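Local coordinates for SusD superfamily protein (Bacteroides thetaiotaomicron VPI-5482, PDB 3HDX) that probably binds polysaccharide at the bacterial outer membrane for use in carbohydrate metabolism, at residues Y137-D140 and N141-P145; R149-A152 and Q153-L156; Y386-M389 and I390-N393. All coordinates share one frame; numbering follows the deposited sequence.

Interaction 1 of 3, residues Y137-D140 and N141-P145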
# COMPACT_ATOMS: atom_id res chain seq x y z
N TYR A 137 -5.16 10.81 21.03
CA TYR A 137 -5.02 10.31 22.40
C TYR A 137 -5.77 9.00 22.56
O TYR A 137 -6.71 8.73 21.79
CB TYR A 137 -5.55 11.37 23.36
CG TYR A 137 -7.00 11.78 23.10
CD1 TYR A 137 -7.31 12.76 22.17
CD2 TYR A 137 -8.06 11.15 23.78
CE1 TYR A 137 -8.60 13.09 21.88
CE2 TYR A 137 -9.37 11.51 23.53
CZ TYR A 137 -9.64 12.48 22.60
OH TYR A 137 -10.92 12.86 22.34
N SER A 138 -5.42 8.22 23.59
CA SER A 138 -6.11 6.94 23.77
C SER A 138 -7.49 7.11 24.40
O SER A 138 -7.79 8.10 25.09
CB SER A 138 -5.29 5.97 24.60
OG SER A 138 -5.24 6.39 25.94
N TYR A 139 -8.35 6.14 24.12
CA TYR A 139 -9.72 6.13 24.66
C TYR A 139 -10.10 4.69 24.95
O TYR A 139 -9.40 3.77 24.53
CB TYR A 139 -10.70 6.80 23.70
CG TYR A 139 -10.71 6.20 22.32
CD1 TYR A 139 -9.80 6.61 21.35
CD2 TYR A 139 -11.60 5.19 22.01
CE1 TYR A 139 -9.80 6.03 20.08
CE2 TYR A 139 -11.61 4.58 20.74
CZ TYR A 139 -10.71 5.02 19.78
OH TYR A 139 -10.73 4.42 18.56
N ASP A 140 -11.17 4.50 25.71
CA ASP A 140 -11.61 3.15 26.08
C ASP A 140 -12.27 2.42 24.94
O ASP A 140 -13.08 3.00 24.21
CB ASP A 140 -12.62 3.20 27.24
CG ASP A 140 -11.99 3.65 28.55
OD1 ASP A 140 -10.76 3.56 28.75
OD2 ASP A 140 -12.77 4.05 29.44
N ASN A 141 -11.95 1.12 24.81
CA ASN A 141 -12.66 0.23 23.86
C ASN A 141 -14.14 0.25 24.21
O ASN A 141 -14.51 0.33 25.39
CB ASN A 141 -12.16 -1.21 23.97
CG ASN A 141 -10.84 -1.40 23.29
OD1 ASN A 141 -10.75 -1.27 22.06
ND2 ASN A 141 -9.81 -1.76 24.06
N GLY A 142 -14.98 0.25 23.17
CA GLY A 142 -16.43 0.34 23.35
C GLY A 142 -16.93 1.77 23.34
O GLY A 142 -18.13 2.01 23.35
N THR A 143 -16.01 2.75 23.36
CA THR A 143 -16.37 4.13 23.29
C THR A 143 -15.59 4.70 22.09
O THR A 143 -14.64 4.06 21.56
CB THR A 143 -15.97 4.90 24.56
OG1 THR A 143 -14.54 5.11 24.61
CG2 THR A 143 -16.44 4.15 25.83
N PHE A 144 -16.03 5.85 21.64
CA PHE A 144 -15.29 6.60 20.63
C PHE A 144 -15.49 8.08 20.94
O PHE A 144 -16.61 8.49 21.32
CB PHE A 144 -15.78 6.26 19.23
CG PHE A 144 -14.91 6.83 18.16
CD1 PHE A 144 -13.70 6.22 17.88
CD2 PHE A 144 -15.29 7.99 17.48
CE1 PHE A 144 -12.83 6.77 16.90
CE2 PHE A 144 -14.45 8.55 16.49
CZ PHE A 144 -13.22 7.93 16.19
N PRO A 145 -14.41 8.91 20.81
CA PRO A 145 -14.60 10.33 21.12
C PRO A 145 -15.74 10.99 20.35
O PRO A 145 -15.90 10.72 19.15
CB PRO A 145 -13.25 10.96 20.73
CG PRO A 145 -12.27 9.82 20.96
CD PRO A 145 -13.00 8.60 20.51
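The Tyr139 ring has the Pro145 ring over one face and a backbone oxygen at its edge. Pro145 CD sits almost centrally above that face, 3.8 Å from the centroid of the Tyr139 ring, a CH-pi contact that suits the polarised C-H bonds next to a proline nitrogen. Near the ring plane, Thr143 O lies 3.2 Å from Tyr139 CE2. Phe144 turns its edge toward the face of Tyr139 in an offset edge-to-face pair with planes at 82°; Tyr139 OH lies at that edge, near the Phe144 plane, and Pro145 CD is above one Phe144 face, toward its rim. Tyr137 reaches the proline too, its OH 3.4 Å from Pro145 CB. With CG between the backbone N and the carbonyl carbon (chi1 56°), the Tyr139 ring is set against Pro145 and Phe144. The chain returns through a type II turn from Asp140 to Thr143 that includes Gly142, whose positive phi would jam a side chain against the carbonyl before it. Replacing Tyr139 by an alanine would probably leave Pro145 CD without its ring face and cost Phe144 an edge-to-face partner. Outside, Asn83 donates to Tyr139 O and Tyr79 stacks edge-to-face with Phe144. Asp140 O accepts from Thr143 N (3.1 Å) and Thr143 OG1 (2.6 Å), so one carbonyl joins the two ends of the turn and fixes the rotation of the threonine hydroxyl.

Interaction 2 of 3, residues R149-A152 and Q153-L156; sequences RTDA and QTVL
Asp151 reaches forward to Gln153, its OD2 accepting from Gln153 N at 2.9 Å. The bond is weak, bent to 127° at the hydrogen, but it is the capping bond of an N-cap residue: aspartate suits this place because a short side chain with an acceptor can reach an amide of the first turn, which has no carbonyl a turn earlier to bond to. CG anti to the backbone N (chi1 -173°) swings the carboxylate toward the helix. Its negative charge also probably interacts favourably with the positive end of the helix dipole. The Gln153 side chain lies alongside, pointing the same way, and a water bridges the two by donating to Asp151 OD2 and to Gln153 OE1, each at 2.9 Å. Both residues were modelled in two conformers, so the details of the cap and the water bridge are less certain than those of the backbone bonds.

Regular helical bonding starts at once: Val155 N donates to Asp151 O (3.1 Å), and Leu156 N donates to Ala152 O (2.9 Å). Just before the cap, Thr150 sets its CG2 methyl 3.8 Å from Thr154 CG2, while Thr150 CB meets Val155 CG2 at 3.9 Å. Threonine serves doubly here, since its methyl packs against the helix while its OG1 accepts a hydrogen bond from Leu134 N.

Further out, Asp131 OD1 accepts from Ala152 N, and Arg149 binds the carbonyls of Asp131 and Glu472, tying the approach to the helix to nearby loops. Ala152, Val155 and Leu156 face helix 104-129, where all three touch Val126 and Val155 also meets Tyr122; helix 152-169 is thus packed from its first turn against the preceding helix of the chain.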
# COMPACT_ATOMS: atom_id res chain seq x y z
N ARG A 149 -15.98 14.41 11.88
CA ARG A 149 -14.91 14.10 10.93
C ARG A 149 -14.05 15.36 10.81
O ARG A 149 -14.58 16.50 10.78
CB ARG A 149 -15.51 13.69 9.59
CG ARG A 149 -16.35 12.42 9.70
CD ARG A 149 -17.15 12.14 8.46
NE ARG A 149 -16.27 11.78 7.36
CZ ARG A 149 -16.64 11.68 6.09
NH1 ARG A 149 -17.91 11.90 5.71
NH2 ARG A 149 -15.71 11.41 5.19
N THR A 150 -12.74 15.17 10.77
CA THR A 150 -11.78 16.27 10.64
C THR A 150 -11.39 16.39 9.17
O THR A 150 -11.25 15.38 8.49
CB THR A 150 -10.52 15.98 11.50
OG1 THR A 150 -10.94 15.71 12.85
CG2 THR A 150 -9.51 17.17 11.47
N ASP A 151 -11.21 17.63 8.72
CA ASP A 151 -10.79 17.90 7.36
C ASP A 151 -9.56 17.01 6.99
O ASP A 151 -8.60 16.93 7.76
CB ASP A 151 -10.40 19.36 7.20
CG ASP A 151 -10.11 19.71 5.81
OD1 ASP A 151 -11.05 19.95 5.04
OD2 ASP A 151 -8.94 19.72 5.46
N ALA A 152 -9.63 16.36 5.85
CA ALA A 152 -8.56 15.46 5.38
C ALA A 152 -7.21 16.17 5.38
O ALA A 152 -6.23 15.55 5.75
CB ALA A 152 -8.87 14.94 3.99
N GLN A 153 -7.15 17.44 4.94
CA GLN A 153 -5.88 18.19 4.93
C GLN A 153 -5.28 18.28 6.33
O GLN A 153 -4.06 18.12 6.51
CB GLN A 153 -6.06 19.58 4.34
CG GLN A 153 -4.76 20.31 4.09
CD GLN A 153 -4.98 21.61 3.35
OE1 GLN A 153 -6.11 22.07 3.17
NE2 GLN A 153 -3.90 22.22 2.95
N THR A 154 -6.13 18.53 7.33
CA THR A 154 -5.68 18.62 8.73
C THR A 154 -5.13 17.27 9.21
O THR A 154 -4.10 17.22 9.90
CB THR A 154 -6.82 19.11 9.61
OG1 THR A 154 -7.27 20.38 9.08
CG2 THR A 154 -6.40 19.25 11.06
N VAL A 155 -5.81 16.19 8.83
CA VAL A 155 -5.36 14.85 9.22
C VAL A 155 -4.00 14.55 8.56
O VAL A 155 -3.08 14.02 9.21
CB VAL A 155 -6.42 13.78 8.86
CG1 VAL A 155 -5.90 12.42 9.18
CG2 VAL A 155 -7.77 14.06 9.56
N LEU A 156 -3.86 14.88 7.29
CA LEU A 156 -2.59 14.62 6.60
C LEU A 156 -1.47 15.48 7.17
O LEU A 156 -0.32 15.03 7.27
CB LEU A 156 -2.77 14.80 5.09
CG LEU A 156 -3.69 13.76 4.45
CD1 LEU A 156 -3.81 14.04 2.94
CD2 LEU A 156 -3.22 12.31 4.70
O HOH W 1 -8.95 21.43 3.15

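Interaction 3 of 3, residues Y386-M389 and I390-N393; sequences YLNM and IRTN. With EDO (1,2-ethanediol), chain G.
Arg391 N donates to Leu387 O at 3.1 Å and 174°, and Thr392 N to Asn388 O at 2.9 Å, the i to i-4 bonding of an alpha helix in the C-terminal part of helix 380-391, in the SusD-family part of the chain. Thr392 adds a second grip, for its OG1 also donates to Asn388 O at 2.9 Å, and the two donors come from opposite faces of the carbonyl plane. Holding OG1 between the backbone N and the carbonyl carbon (chi1 64°) turns the hydroxyl back onto the preceding turn; a threonine suits the place because its short hydroxyl can fold back to the same carbonyl its own N-H uses. A water extends this, giving hydrogen bonds to Met389 O (2.7 Å) and Thr392 OG1.

The aliphatic part of Arg391 crosses the side chains of Leu387 and Asn388 at a slant: CD is 3.9 Å from Leu387 CG and 3.7 Å from Asn388 OD1. The long arginine thus packs apolar carbons beside a leucine while its charged end reaches farther. Asn388 OD1 is occupied by Val399 N and Arg391 NE by Arg397 O, both pairs joining the helix to the loop that follows it, while Leu387 and Ile390 face helix 409-423. Asn306 ND2 bonds a 1,2-ethanediol, probably from the crystallisation liquor, and Arg391, bent at chi3, donates from NH2 to its O1 at 3.1 Å.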
# COMPACT_ATOMS: atom_id res chain seq x y z
N TYR A 386 14.10 7.97 -14.91
CA TYR A 386 13.49 7.13 -13.86
C TYR A 386 12.50 6.11 -14.46
O TYR A 386 12.48 4.96 -14.07
CB TYR A 386 12.88 8.00 -12.76
CG TYR A 386 13.99 8.81 -12.12
CD1 TYR A 386 14.95 8.20 -11.34
CD2 TYR A 386 14.07 10.19 -12.32
CE1 TYR A 386 16.03 8.94 -10.77
CE2 TYR A 386 15.10 10.93 -11.78
CZ TYR A 386 16.07 10.30 -11.01
OH TYR A 386 17.10 11.10 -10.51
N LEU A 387 11.69 6.57 -15.40
CA LEU A 387 10.79 5.68 -16.15
C LEU A 387 11.60 4.56 -16.81
O LEU A 387 11.24 3.38 -16.72
CB LEU A 387 10.03 6.46 -17.22
CG LEU A 387 9.07 5.63 -18.10
CD1 LEU A 387 8.05 4.82 -17.26
CD2 LEU A 387 8.37 6.49 -19.15
N ASN A 388 12.70 4.94 -17.48
CA ASN A 388 13.54 3.95 -18.15
C ASN A 388 14.15 2.90 -17.24
O ASN A 388 14.34 1.76 -17.67
CB ASN A 388 14.63 4.62 -19.01
CG ASN A 388 14.10 5.17 -20.32
OD1 ASN A 388 13.09 4.67 -20.85
ND2 ASN A 388 14.77 6.17 -20.88
N MSE A 389 14.44 3.26 -15.99
CA MSE A 389 14.96 2.30 -15.02
C MSE A 389 14.04 1.10 -14.86
O MSE A 389 14.49 -0.06 -14.77
CB MSE A 389 15.24 2.92 -13.66
CG MSE A 389 16.36 3.88 -13.65
SE MSE A 389 16.63 4.67 -11.92
CE MSE A 389 17.84 6.06 -12.53
N ILE A 390 12.74 1.38 -14.81
CA ILE A 390 11.74 0.33 -14.66
C ILE A 390 11.57 -0.42 -16.00
O ILE A 390 11.62 -1.66 -16.02
CB ILE A 390 10.41 0.92 -14.18
CG1 ILE A 390 10.63 1.79 -12.88
CG2 ILE A 390 9.38 -0.25 -14.13
CD1 ILE A 390 11.47 1.26 -11.80
N ARG A 391 11.40 0.34 -17.10
CA ARG A 391 11.20 -0.28 -18.43
C ARG A 391 12.29 -1.29 -18.79
O ARG A 391 11.98 -2.43 -19.17
CB ARG A 391 11.15 0.78 -19.49
CG ARG A 391 9.87 1.63 -19.47
CD ARG A 391 9.97 2.71 -20.55
NE ARG A 391 10.13 2.12 -21.88
CZ ARG A 391 9.12 1.74 -22.68
NH1 ARG A 391 7.83 1.89 -22.33
NH2 ARG A 391 9.42 1.18 -23.85
N THR A 392 13.54 -0.87 -18.61
CA THR A 392 14.68 -1.70 -19.01
C THR A 392 14.93 -2.91 -18.11
O THR A 392 15.79 -3.75 -18.46
CB THR A 392 15.97 -0.88 -19.20
OG1 THR A 392 16.35 -0.32 -17.94
CG2 THR A 392 15.75 0.24 -20.24
N ASN A 393 14.27 -2.98 -16.93
CA ASN A 393 14.31 -4.20 -16.11
C ASN A 393 13.08 -5.09 -16.38
O ASN A 393 12.87 -6.11 -15.70
CB ASN A 393 14.41 -3.90 -14.64
CG ASN A 393 15.07 -5.04 -13.85
OD1 ASN A 393 16.01 -5.70 -14.33
ND2 ASN A 393 14.60 -5.25 -12.63
C1 EDO G . 7.07 0.46 -26.36
O1 EDO G . 7.34 -0.50 -25.32
C2 EDO G . 6.95 -0.19 -27.73
O2 EDO G . 5.89 -1.16 -27.75
O HOH W 2 17.04 -1.02 -15.05

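Overall arrangement
All three are local contacts spread along one largely helical chain, and no active site is defined to relate them to. Interaction 1 lies in the loop between helix 104-129 and helix 152-169, and interaction 2 where that loop enters helix 152-169, with centres about 19 Å apart; both lie on the same side of the chain's centre, and Phe144 and Arg149 each touch Pro133. Interaction 3, near a helix end, is remote: its centre is about 47 Å from that of interaction 1, across the chain's centre, and about 36 Å from that of interaction 2, with nearest atoms about 24 Å apart. Among the three, interaction 3 includes the bound ethanediol.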